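Local coordinates for penicillin binding protein 2X (Streptococcus thermophilus, PDB 5U47) that probably acts as a transpeptidase of the division machinery, cross-linking peptidoglycan strands of the septal wall, and is probably inactivated by beta-lactams, at residues Thr232-Phe237 with Ile244-Thr249; Val530-Pro535 with Pro564-Ala569; Ile323-Val328 with Gly358-Glu363; Glu158-Lys163 with Ile171-Leu176; Val476-Glu481 with Gly491-Gln496. The protein carries 1 engineered substitution. One frame throughout, in Å; residues are numbered along the deposited sequence. Where two conformers were deposited one is given.

Contact 1: Thr232-Phe237 with Ile244-Thr249; sequences TQMDTF and INASAT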
# COMPACT_ATOMS: atom_id res chain seq x y z
N THR A 232 18.21 -3.46 0.61
CA THR A 232 19.58 -3.65 1.06
C THR A 232 19.86 -2.87 2.34
O THR A 232 20.41 -3.42 3.29
CB THR A 232 20.57 -3.19 -0.03
OG1 THR A 232 20.28 -3.88 -1.24
CG2 THR A 232 22.00 -3.43 0.40
N GLN A 233 19.49 -1.59 2.38
CA GLN A 233 19.74 -0.78 3.58
C GLN A 233 18.90 -1.21 4.76
O GLN A 233 19.37 -1.10 5.89
CB GLN A 233 19.57 0.72 3.32
CG GLN A 233 20.51 1.22 2.26
CD GLN A 233 21.94 0.87 2.58
OE1 GLN A 233 22.58 0.21 1.80
NE2 GLN A 233 22.43 1.26 3.78
N MET A 234 17.69 -1.71 4.51
CA MET A 234 16.84 -2.19 5.58
C MET A 234 17.43 -3.46 6.19
O MET A 234 17.34 -3.65 7.40
CB MET A 234 15.43 -2.46 5.08
CG MET A 234 14.43 -2.49 6.19
SD MET A 234 14.25 -0.85 6.96
CE MET A 234 12.82 -1.29 7.93
N ASP A 235 18.02 -4.33 5.37
CA ASP A 235 18.67 -5.54 5.91
C ASP A 235 19.80 -5.14 6.84
O ASP A 235 19.95 -5.73 7.91
CB ASP A 235 19.27 -6.43 4.81
CG ASP A 235 18.22 -7.15 4.00
OD1 ASP A 235 17.04 -7.26 4.43
OD2 ASP A 235 18.59 -7.62 2.92
N THR A 236 20.58 -4.14 6.45
CA THR A 236 21.68 -3.69 7.32
C THR A 236 21.15 -3.11 8.63
O THR A 236 21.73 -3.32 9.71
CB THR A 236 22.56 -2.65 6.62
OG1 THR A 236 22.99 -3.18 5.37
CG2 THR A 236 23.81 -2.30 7.48
N PHE A 237 20.04 -2.37 8.53
CA PHE A 237 19.42 -1.73 9.68
C PHE A 237 18.94 -2.81 10.67
O PHE A 237 19.11 -2.67 11.88
CB PHE A 237 18.29 -0.82 9.18
CG PHE A 237 17.53 -0.08 10.27
CD1 PHE A 237 18.12 0.97 10.96
CD2 PHE A 237 16.19 -0.37 10.50
CE1 PHE A 237 17.40 1.67 11.93
CE2 PHE A 237 15.48 0.34 11.46
CZ PHE A 237 16.08 1.36 12.17
N ILE A 244 12.30 -6.81 16.54
CA ILE A 244 11.33 -7.86 16.22
C ILE A 244 10.61 -7.55 14.91
O ILE A 244 10.15 -8.45 14.24
CB ILE A 244 10.36 -8.15 17.38
CG1 ILE A 244 9.41 -6.99 17.64
CG2 ILE A 244 11.17 -8.49 18.64
CD1 ILE A 244 8.33 -7.32 18.66
N ASN A 245 10.49 -6.27 14.57
CA ASN A 245 9.91 -5.86 13.29
C ASN A 245 10.37 -4.46 12.93
O ASN A 245 10.95 -3.76 13.75
CB ASN A 245 8.37 -6.02 13.25
CG ASN A 245 7.65 -5.03 14.12
OD1 ASN A 245 7.80 -3.82 13.97
ND2 ASN A 245 6.81 -5.54 15.04
N ALA A 246 10.17 -4.08 11.68
CA ALA A 246 10.55 -2.75 11.24
C ALA A 246 9.83 -2.43 9.95
O ALA A 246 9.33 -3.34 9.27
CB ALA A 246 12.06 -2.64 11.05
N SER A 247 9.77 -1.14 9.61
CA SER A 247 9.16 -0.70 8.38
C SER A 247 9.87 0.55 7.89
O SER A 247 10.48 1.27 8.67
CB SER A 247 7.69 -0.41 8.59
OG SER A 247 7.54 0.72 9.43
N ALA A 248 9.78 0.78 6.59
CA ALA A 248 10.33 1.97 5.95
C ALA A 248 9.55 2.26 4.69
O ALA A 248 9.33 1.33 3.88
CB ALA A 248 11.78 1.77 5.61
N THR A 249 9.16 3.52 4.51
CA THR A 249 8.44 3.95 3.34
C THR A 249 8.92 5.31 2.87
O THR A 249 9.15 6.21 3.69
CB THR A 249 6.92 3.99 3.62
OG1 THR A 249 6.46 2.67 3.94
CG2 THR A 249 6.14 4.48 2.42
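Two torsions of Met234 deliver its thioether to Ala246 and Ala248: chi1 of -160° sets CG anti to the backbone N, beside the carbonyl carbon, and chi2 of 66° bends the chain so that sulfur and methyl lie against the strand. The end of this side chain carries the contact. Its CE is pressed against Ala246 CB at 3.5 Å, tighter than usual for two carbons, and the same CE sits 3.5 Å from the backbone C of Ser247. Two residues along the strand, Met234 SD meets Ala248 CB at 3.8 Å. The two alanines thus offer the helix small methyls, while Ser247 between them points away and its OG is hydrogen-bonded to Thr546 OG1. With so little bulk on the strand, a single long side chain bridges axes that stay 10.0 Å apart at their closest and run roughly antiparallel, at 149°. Met234 also packs on Thr262 and Arg264 of the adjacent strand 258-264 and on Val561 of helix 558-572. All touching residues are buried. Such a layer, helix 224-241 laid beside helix 558-572 on one face of a five-stranded antiparallel sheet, is that of the penicillin-binding transpeptidase domain, a member of the beta-lactamase clan.

Contact 2: Val530-Pro535 with Pro564-Ala569; sequences VVAMVP and PVLEEA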
# COMPACT_ATOMS: atom_id res chain seq x y z
N VAL A 530 11.37 7.55 12.96
CA VAL A 530 11.81 8.85 12.48
C VAL A 530 11.07 9.22 11.21
O VAL A 530 10.74 8.34 10.38
CB VAL A 530 13.35 8.87 12.23
CG1 VAL A 530 13.77 7.96 11.08
CG2 VAL A 530 13.84 10.28 11.96
N VAL A 531 10.77 10.51 11.07
CA VAL A 531 10.24 11.04 9.83
C VAL A 531 11.26 12.05 9.35
O VAL A 531 11.85 12.77 10.18
CB VAL A 531 8.86 11.70 9.96
CG1 VAL A 531 8.87 12.87 10.96
CG2 VAL A 531 8.37 12.15 8.59
N ALA A 532 11.52 12.06 8.04
CA ALA A 532 12.48 12.97 7.43
C ALA A 532 11.91 13.50 6.12
O ALA A 532 11.23 12.77 5.38
CB ALA A 532 13.79 12.24 7.19
N MET A 533 12.15 14.79 5.86
CA MET A 533 11.69 15.48 4.68
C MET A 533 12.85 16.29 4.11
O MET A 533 13.53 17.01 4.83
CB MET A 533 10.50 16.40 5.00
CG MET A 533 9.33 15.67 5.63
SD MET A 533 8.01 16.79 6.07
CE MET A 533 6.90 15.78 7.05
N VAL A 534 13.07 16.15 2.81
CA VAL A 534 14.17 16.81 2.18
C VAL A 534 13.76 17.27 0.78
O VAL A 534 12.95 16.60 0.13
CB VAL A 534 15.39 15.85 2.11
CG1 VAL A 534 15.12 14.68 1.18
CG2 VAL A 534 16.66 16.57 1.69
N PRO A 535 14.18 18.47 0.36
CA PRO A 535 14.89 19.46 1.17
C PRO A 535 13.87 20.06 2.14
O PRO A 535 12.68 19.93 1.92
CB PRO A 535 15.36 20.51 0.16
CG PRO A 535 15.02 19.99 -1.18
CD PRO A 535 14.03 18.88 -1.04
N PRO A 564 21.29 7.10 3.00
CA PRO A 564 21.56 6.66 1.63
C PRO A 564 20.31 6.54 0.75
O PRO A 564 20.39 6.75 -0.45
CB PRO A 564 22.28 5.33 1.83
CG PRO A 564 21.93 4.87 3.19
CD PRO A 564 21.57 6.06 4.00
N VAL A 565 19.16 6.22 1.34
CA VAL A 565 17.92 6.06 0.56
C VAL A 565 17.45 7.42 0.06
O VAL A 565 17.15 7.56 -1.13
CB VAL A 565 16.84 5.32 1.37
CG1 VAL A 565 15.49 5.31 0.60
CG2 VAL A 565 17.32 3.90 1.64
N LEU A 566 17.41 8.42 0.93
CA LEU A 566 17.03 9.77 0.47
C LEU A 566 18.04 10.37 -0.51
O LEU A 566 17.65 11.11 -1.41
CB LEU A 566 16.80 10.73 1.65
CG LEU A 566 15.53 10.47 2.42
CD1 LEU A 566 15.38 11.47 3.54
CD2 LEU A 566 14.30 10.50 1.51
N GLU A 567 19.33 10.06 -0.34
CA GLU A 567 20.34 10.53 -1.29
C GLU A 567 20.13 9.84 -2.64
O GLU A 567 20.25 10.47 -3.69
CB GLU A 567 21.77 10.32 -0.77
CG GLU A 567 22.17 11.37 0.25
CD GLU A 567 23.60 11.26 0.73
OE1 GLU A 567 24.24 10.20 0.54
OE2 GLU A 567 24.09 12.27 1.29
N GLU A 568 19.78 8.55 -2.61
CA GLU A 568 19.51 7.82 -3.85
C GLU A 568 18.29 8.43 -4.53
O GLU A 568 18.31 8.64 -5.73
CB GLU A 568 19.27 6.33 -3.58
CG GLU A 568 19.22 5.47 -4.86
CD GLU A 568 20.56 5.39 -5.59
OE1 GLU A 568 21.62 5.76 -5.02
OE2 GLU A 568 20.55 4.94 -6.76
N ALA A 569 17.25 8.74 -3.75
CA ALA A 569 16.03 9.33 -4.30
C ALA A 569 16.32 10.66 -4.99
O ALA A 569 15.84 10.92 -6.11
CB ALA A 569 14.98 9.54 -3.22
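Leu566 reaches the strand with one methyl alone: its CD1 lies 4.0 Å from Val534 CG1 and 4.1 Å from Ala532 CB. These are ordinary van der Waals separations, and they mark the tight part of the contact, where all three residues are buried. Leu566 and Val534 run past each other in opposite directions. In Val534, chi1 of 67° puts CG1 between the backbone N and the carbonyl carbon, the branch that meets the leucine. The backbones stand well apart, with Val534 CA and Leu566 CA 7.8 Å from each other, and Met543 of the adjoining strand 541-548 also touches the leucine. This is the sheet-and-helix layering of the transpeptidase fold: Ala532 and Val534 face helix 558-572, whereas Met533 between them points away and packs on Phe423 and Ile426 of helix 416-427, so the sheet is covered on both faces. The looser side lies one residue further along the helix. Glu567 points away from the strand, no side-chain atom coming nearer to it than 7.7 Å, and is partly exposed; its OE2 is hydrogen-bonded to the backbone N of Gly498. Pro535, entered through a cis peptide bond where the strand ends, is likewise partly exposed and leans on Asn500 and Glu540.

Contact 3: Ile323-Val328 with Gly358-Glu363; sequences IKVGDV and GMTMLE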
# COMPACT_ATOMS: atom_id res chain seq x y z
N ILE A 323 4.61 17.07 34.60
CA ILE A 323 3.31 17.71 34.54
C ILE A 323 2.27 16.65 34.81
O ILE A 323 2.39 15.51 34.36
CB ILE A 323 3.07 18.44 33.19
CG1 ILE A 323 1.76 19.22 33.24
CG2 ILE A 323 3.08 17.48 32.01
CD1 ILE A 323 1.57 20.17 32.08
N LYS A 324 1.24 17.03 35.56
CA LYS A 324 0.21 16.09 35.98
C LYS A 324 -1.10 16.36 35.24
O LYS A 324 -1.56 17.49 35.18
CB LYS A 324 0.02 16.20 37.48
CG LYS A 324 -0.31 14.90 38.18
CD LYS A 324 -0.45 15.11 39.69
CE LYS A 324 -0.33 13.81 40.47
NZ LYS A 324 -1.20 12.72 39.95
N VAL A 325 -1.68 15.31 34.66
CA VAL A 325 -2.96 15.41 33.97
C VAL A 325 -3.85 14.33 34.56
O VAL A 325 -3.54 13.14 34.45
CB VAL A 325 -2.82 15.20 32.46
CG1 VAL A 325 -4.19 15.20 31.79
CG2 VAL A 325 -1.92 16.28 31.87
N GLY A 326 -4.96 14.75 35.17
CA GLY A 326 -5.85 13.83 35.84
C GLY A 326 -5.09 13.25 37.02
O GLY A 326 -4.60 14.00 37.87
N ASP A 327 -4.95 11.93 37.03
CA ASP A 327 -4.22 11.21 38.06
C ASP A 327 -2.96 10.57 37.47
O ASP A 327 -2.42 9.62 38.03
CB ASP A 327 -5.13 10.12 38.67
CG ASP A 327 -6.40 10.70 39.31
OD1 ASP A 327 -6.33 11.76 39.99
OD2 ASP A 327 -7.47 10.08 39.17
N VAL A 328 -2.48 11.11 36.34
CA VAL A 328 -1.31 10.57 35.63
C VAL A 328 -0.16 11.58 35.61
O VAL A 328 -0.38 12.77 35.43
CB VAL A 328 -1.70 10.16 34.19
CG1 VAL A 328 -0.48 9.71 33.39
CG2 VAL A 328 -2.76 9.07 34.23
N GLY A 358 6.90 19.73 27.59
CA GLY A 358 6.75 20.91 26.76
C GLY A 358 5.59 20.76 25.79
O GLY A 358 4.81 21.69 25.58
N MET A 359 5.46 19.57 25.21
CA MET A 359 4.38 19.33 24.25
C MET A 359 3.04 19.25 24.97
O MET A 359 2.05 19.82 24.51
CB MET A 359 4.67 18.09 23.41
CG MET A 359 5.90 18.19 22.51
SD MET A 359 6.16 19.72 21.58
CE MET A 359 7.12 20.73 22.69
N THR A 360 3.00 18.59 26.11
CA THR A 360 1.77 18.53 26.90
C THR A 360 1.32 19.96 27.28
O THR A 360 0.14 20.26 27.22
CB THR A 360 1.95 17.66 28.13
OG1 THR A 360 2.32 16.35 27.71
CG2 THR A 360 0.66 17.61 28.95
N MET A 361 2.27 20.82 27.64
CA MET A 361 1.93 22.22 27.95
C MET A 361 1.29 22.91 26.73
O MET A 361 0.32 23.66 26.89
CB MET A 361 3.17 22.99 28.44
CG MET A 361 3.55 22.67 29.87
SD MET A 361 5.18 23.31 30.33
CE MET A 361 5.17 23.08 32.10
N LEU A 362 1.83 22.65 25.53
CA LEU A 362 1.27 23.24 24.31
C LEU A 362 -0.16 22.74 24.07
O LEU A 362 -1.03 23.52 23.67
CB LEU A 362 2.15 22.95 23.08
CG LEU A 362 3.50 23.67 23.01
CD1 LEU A 362 4.29 23.25 21.77
CD2 LEU A 362 3.30 25.19 23.04
N GLU A 363 -0.38 21.45 24.35
CA GLU A 363 -1.71 20.84 24.23
C GLU A 363 -2.71 21.49 25.19
O GLU A 363 -3.85 21.75 24.80
CB GLU A 363 -1.64 19.33 24.51
CG GLU A 363 -2.91 18.54 24.20
CD GLU A 363 -4.02 18.65 25.24
OE1 GLU A 363 -3.74 18.73 26.44
OE2 GLU A 363 -5.20 18.63 24.84
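Ile323 spreads its two branches over Thr360 and Met361: CG2 lies 3.9 Å from Thr360 CG2, and CD1 lies 3.9 Å from Met361 CG. The isoleucine belongs to a small beta hairpin, strands 323-325 and 328-330, that rests on helix 356-366 within the transpeptidase domain. Its tight turn is of type II', with positive phi at Gly326, and it is closed by two backbone hydrogen bonds of 3.0 Å each, Val325 N to Val328 O and Val328 N to Val325 O. The strand and helix segments diverge by 47°, their axes approaching to 9.6 Å, and the side chains likewise meet at a slant. For Ile323, chi1 of -174° holds CG1 anti to the backbone N and leaves CG2 over the threonine; the extended CG1-CD1 arm then reaches Met361 CG, the methylene next to the sulfur. Met361 meets the tip of Ile323 with this methylene rather than with the sulfur itself. Thr360 turns its methyl to the hairpin. Its hydroxyl is engaged within its own helix, OG1 bonding to Asn356 O, so the face offered to the strand is apolar. The side chain of Thr360 stops short of residues that probably form the family's SxxK motif. Further along the hairpin, Val325 CG2 meets the same Thr360 CG2 at 4.1 Å.

Contact 4: Glu158-Lys163 with Ile171-Leu176; sequences EPIENK and IGQTGL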
# COMPACT_ATOMS: atom_id res chain seq x y z
N GLU A 158 -2.13 -17.30 -5.99
CA GLU A 158 -1.84 -18.73 -5.94
C GLU A 158 -2.81 -19.49 -6.82
O GLU A 158 -3.92 -19.04 -7.03
CB GLU A 158 -2.00 -19.24 -4.50
CG GLU A 158 -1.19 -18.52 -3.42
CD GLU A 158 0.31 -18.76 -3.53
OE1 GLU A 158 0.74 -19.59 -4.37
OE2 GLU A 158 1.07 -18.12 -2.77
N PRO A 159 -2.40 -20.67 -7.32
CA PRO A 159 -3.31 -21.46 -8.15
C PRO A 159 -4.37 -22.13 -7.28
O PRO A 159 -4.03 -22.82 -6.33
CB PRO A 159 -2.40 -22.49 -8.81
CG PRO A 159 -1.23 -22.62 -7.91
CD PRO A 159 -1.11 -21.35 -7.11
N ILE A 160 -5.64 -21.90 -7.61
CA ILE A 160 -6.76 -22.45 -6.85
C ILE A 160 -7.60 -23.34 -7.78
O ILE A 160 -7.94 -22.94 -8.90
CB ILE A 160 -7.62 -21.32 -6.26
CG1 ILE A 160 -6.79 -20.44 -5.31
CG2 ILE A 160 -8.84 -21.86 -5.54
CD1 ILE A 160 -6.25 -21.14 -4.08
N GLU A 161 -7.92 -24.55 -7.30
CA GLU A 161 -8.70 -25.50 -8.08
C GLU A 161 -10.20 -25.22 -7.96
O GLU A 161 -10.75 -25.15 -6.86
CB GLU A 161 -8.46 -26.95 -7.61
CG GLU A 161 -9.12 -27.99 -8.54
CD GLU A 161 -9.20 -29.41 -7.98
OE1 GLU A 161 -8.78 -29.67 -6.83
OE2 GLU A 161 -9.70 -30.28 -8.73
N ASN A 162 -10.86 -25.09 -9.11
CA ASN A 162 -12.31 -24.93 -9.14
C ASN A 162 -12.89 -26.35 -8.98
O ASN A 162 -12.74 -27.20 -9.87
CB ASN A 162 -12.74 -24.27 -10.46
CG ASN A 162 -14.24 -24.01 -10.53
OD1 ASN A 162 -15.05 -24.83 -10.13
ND2 ASN A 162 -14.60 -22.86 -11.09
N LYS A 163 -13.52 -26.61 -7.84
CA LYS A 163 -14.09 -27.93 -7.52
C LYS A 163 -15.21 -28.40 -8.47
O LYS A 163 -15.49 -29.60 -8.55
CB LYS A 163 -14.61 -27.93 -6.08
CG LYS A 163 -13.52 -27.83 -5.02
CD LYS A 163 -12.80 -29.16 -4.83
CE LYS A 163 -11.66 -29.07 -3.83
NZ LYS A 163 -10.54 -28.24 -4.35
N ILE A 171 -5.57 -16.84 -8.08
CA ILE A 171 -6.39 -15.95 -7.23
C ILE A 171 -5.51 -15.26 -6.20
O ILE A 171 -4.78 -15.92 -5.44
CB ILE A 171 -7.50 -16.71 -6.51
CG1 ILE A 171 -8.39 -17.42 -7.54
CG2 ILE A 171 -8.32 -15.77 -5.61
CD1 ILE A 171 -9.55 -18.19 -6.95
N GLY A 172 -5.60 -13.93 -6.16
CA GLY A 172 -4.84 -13.13 -5.20
C GLY A 172 -5.26 -13.48 -3.78
O GLY A 172 -6.45 -13.43 -3.47
N GLN A 173 -4.29 -13.84 -2.94
CA GLN A 173 -4.54 -14.25 -1.54
C GLN A 173 -4.17 -13.20 -0.51
O GLN A 173 -4.76 -13.14 0.55
CB GLN A 173 -3.72 -15.52 -1.22
CG GLN A 173 -4.00 -16.69 -2.15
CD GLN A 173 -5.43 -17.18 -2.05
OE1 GLN A 173 -5.96 -17.34 -0.96
NE2 GLN A 173 -6.04 -17.45 -3.20
N THR A 174 -3.17 -12.38 -0.83
CA THR A 174 -2.69 -11.36 0.08
C THR A 174 -2.25 -10.13 -0.64
O THR A 174 -2.03 -10.15 -1.87
CB THR A 174 -1.44 -11.86 0.85
OG1 THR A 174 -0.45 -12.29 -0.10
CG2 THR A 174 -1.81 -13.01 1.78
N GLY A 175 -2.08 -9.06 0.14
CA GLY A 175 -1.54 -7.79 -0.36
C GLY A 175 -2.21 -7.20 -1.57
O GLY A 175 -3.45 -7.28 -1.72
N LEU A 176 -1.40 -6.62 -2.46
CA LEU A 176 -1.92 -5.98 -3.67
C LEU A 176 -2.58 -6.98 -4.64
O LEU A 176 -3.57 -6.63 -5.30
CB LEU A 176 -0.82 -5.19 -4.37
CG LEU A 176 -1.26 -4.42 -5.61
CD1 LEU A 176 -0.28 -3.30 -5.94
CD2 LEU A 176 -1.46 -5.36 -6.79
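The peptide carbonyl of Ile171 takes a donor on each face of its plane: Glu158 N from one, lying 48° out of plane, and Gln173 NE2 from the other, 57° out. Both reach Ile171 O at 3.0 Å, so this single oxygen is gripped by two bonds, neither of them on a lone pair. The second bond ties the amide of Gln173 back to the end of the strand before it and fixes its rotation, leaving NE2 against the aliphatic flank of Ile160, 3.7 Å from CG1. The carboxylate plane of Glu158 is turned 47° from this amide. The two chains touch through their methylenes, Glu158 CG to Gln173 CG at 3.6 Å, where they cross at about a right angle, each bent at chi2. The acid end of Glu158 then leads away from the contact to a salt bridge with Arg156. Ile160 and Ile171 also cross almost perpendicularly, with Ile171 CD1 set 3.7 Å from Ile160 CB. Beneath the side chains, Ile171 N returns a bond of 2.9 Å to Glu158 O, making Glu158 and Ile171 an antiparallel hydrogen-bonded pair. Ile160 pairs with Ser169 further along the hairpin, and Gln173 bonds Arg156 just beyond the strand ends. The result is a two-stranded beta hairpin, strands 157-161 and 168-172, near the protein surface in the region matching the dimerisation-domain family of penicillin-binding proteins.

Contact 5: Val476-Glu481 with Gly491-Gln496; sequences VGTDPE and GSPIIQ. With ACT (acetate ion), chain D.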
# COMPACT_ATOMS: atom_id res chain seq x y z
N VAL A 476 15.95 19.69 15.33
CA VAL A 476 15.98 18.36 15.93
C VAL A 476 17.29 17.67 15.52
O VAL A 476 17.89 16.94 16.30
CB VAL A 476 14.78 17.50 15.45
CG1 VAL A 476 14.93 16.06 15.92
CG2 VAL A 476 13.47 18.10 15.94
N GLY A 477 17.71 17.92 14.28
CA GLY A 477 18.94 17.36 13.74
C GLY A 477 20.20 18.20 13.96
O GLY A 477 21.28 17.63 14.17
N THR A 478 20.06 19.53 13.97
CA THR A 478 21.22 20.44 14.03
C THR A 478 21.64 21.05 15.38
O THR A 478 22.78 21.49 15.51
CB THR A 478 21.02 21.63 13.06
OG1 THR A 478 19.87 22.40 13.46
CG2 THR A 478 20.85 21.13 11.64
N ASP A 479 20.74 21.06 16.36
CA ASP A 479 21.02 21.67 17.66
C ASP A 479 21.97 20.79 18.51
O ASP A 479 21.54 19.76 19.04
CB ASP A 479 19.70 21.94 18.39
CG ASP A 479 19.88 22.83 19.62
OD1 ASP A 479 20.92 22.73 20.31
OD2 ASP A 479 18.94 23.62 19.90
N PRO A 480 23.25 21.20 18.66
CA PRO A 480 24.18 20.35 19.40
C PRO A 480 23.87 20.14 20.87
O PRO A 480 24.36 19.19 21.47
CB PRO A 480 25.54 21.08 19.25
CG PRO A 480 25.34 21.98 18.08
CD PRO A 480 23.92 22.43 18.21
N GLU A 481 23.05 21.00 21.44
CA GLU A 481 22.72 20.88 22.85
C GLU A 481 21.42 20.11 23.05
O GLU A 481 21.35 19.19 23.88
CB GLU A 481 22.63 22.27 23.47
CG GLU A 481 22.47 22.30 24.98
CD GLU A 481 23.65 21.70 25.73
OE1 GLU A 481 24.80 21.78 25.24
OE2 GLU A 481 23.42 21.16 26.83
N GLY A 491 29.91 15.65 15.72
CA GLY A 491 29.70 17.08 15.59
C GLY A 491 28.84 17.43 14.38
O GLY A 491 29.10 18.42 13.71
N SER A 492 27.83 16.62 14.11
CA SER A 492 26.95 16.86 12.96
C SER A 492 25.62 16.13 13.09
O SER A 492 25.48 15.28 13.96
CB SER A 492 27.65 16.42 11.66
OG SER A 492 27.92 15.04 11.69
N PRO A 493 24.63 16.48 12.25
CA PRO A 493 23.36 15.76 12.32
C PRO A 493 23.49 14.28 11.95
O PRO A 493 24.32 13.91 11.11
CB PRO A 493 22.49 16.46 11.28
CG PRO A 493 23.09 17.82 11.13
CD PRO A 493 24.56 17.62 11.31
N ILE A 494 22.68 13.45 12.59
CA ILE A 494 22.64 12.03 12.25
C ILE A 494 22.15 11.87 10.82
O ILE A 494 22.76 11.14 10.02
CB ILE A 494 21.70 11.25 13.20
CG1 ILE A 494 22.31 11.21 14.60
CG2 ILE A 494 21.44 9.84 12.68
CD1 ILE A 494 21.40 10.58 15.65
N ILE A 495 21.05 12.54 10.50
CA ILE A 495 20.46 12.45 9.17
C ILE A 495 20.99 13.55 8.25
O ILE A 495 20.79 14.73 8.50
CB ILE A 495 18.93 12.40 9.23
CG1 ILE A 495 18.51 11.12 9.97
CG2 ILE A 495 18.34 12.38 7.81
CD1 ILE A 495 17.02 10.95 10.17
N GLN A 496 21.68 13.12 7.19
CA GLN A 496 22.25 14.01 6.22
C GLN A 496 21.90 13.53 4.82
O GLN A 496 21.86 12.32 4.58
CB GLN A 496 23.78 14.07 6.39
CG GLN A 496 24.24 14.65 7.72
CD GLN A 496 25.74 14.71 7.87
OE1 GLN A 496 26.46 14.85 6.88
NE2 GLN A 496 26.22 14.63 9.09
C ACT D . 20.34 24.98 15.85
O ACT D . 19.10 25.04 15.68
OXT ACT D . 21.09 24.44 15.01
CH3 ACT D . 20.93 25.58 17.10
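A backbone carbonyl set against a proline ring makes most of this contact: Gly477 O, in the last turn of helix 463-478, lies 3.3 Å from Pro493 CB. The same oxygen is 3.4 Å from Pro493 CA in a CA-H...O contact, whose angle of 121° at the hydrogen indicates a bent and weak interaction. With no side chain on Gly477, the backbones approach closely, their CA atoms 4.9 Å apart. Thr478 adds its methyl, CG2 standing 4.0 Å from Pro493 CG. Its chi1 of 62° places OG1 between the backbone N and the carbonyl carbon, turned from the proline; Thr478 OG1 is hydrogen-bonded to OXT of an acetate ion at 2.8 Å and also to Ile474 O in the preceding turn. Ser475 OG also binds this ion, which probably comes from the crystallisation liquor. Beyond the helix, Asp479 OD1 accepts from Glu481 N at 3.0 Å, an Asx turn. On the proline side, Gln496 NE2 donates to Pro493 O at 2.9 Å, in the carbonyl plane. The hydrogen bonds lie within each segment, run to outside residues such as Leu485, or hold the acetate, while the helix end and the short strand meet through van der Waals packing and one weak C-H...O contact.

How the contacts relate
Contacts 1, 2 and 5 form a continuous chain of packing in the transpeptidase region. The centres of contacts 1 and 2 are 15 Å apart, and both reach the same five-stranded sheet; they join where Gln233 NE2 lies 3.7 Å from Pro564 CG. Contact 5, its centre also 15 Å from that of contact 2, is linked through Val530 CG2 and Ile495 CD1 at 3.7 Å. Contact 3 stands apart, its nearest atoms about 9 Å from contact 5, and is the one where the side chain of Thr360 lies near the putative SxxK residues. Contact 4, in the dimerisation-family region, comes no closer to contact 1 than about 13 Å between nearest atoms.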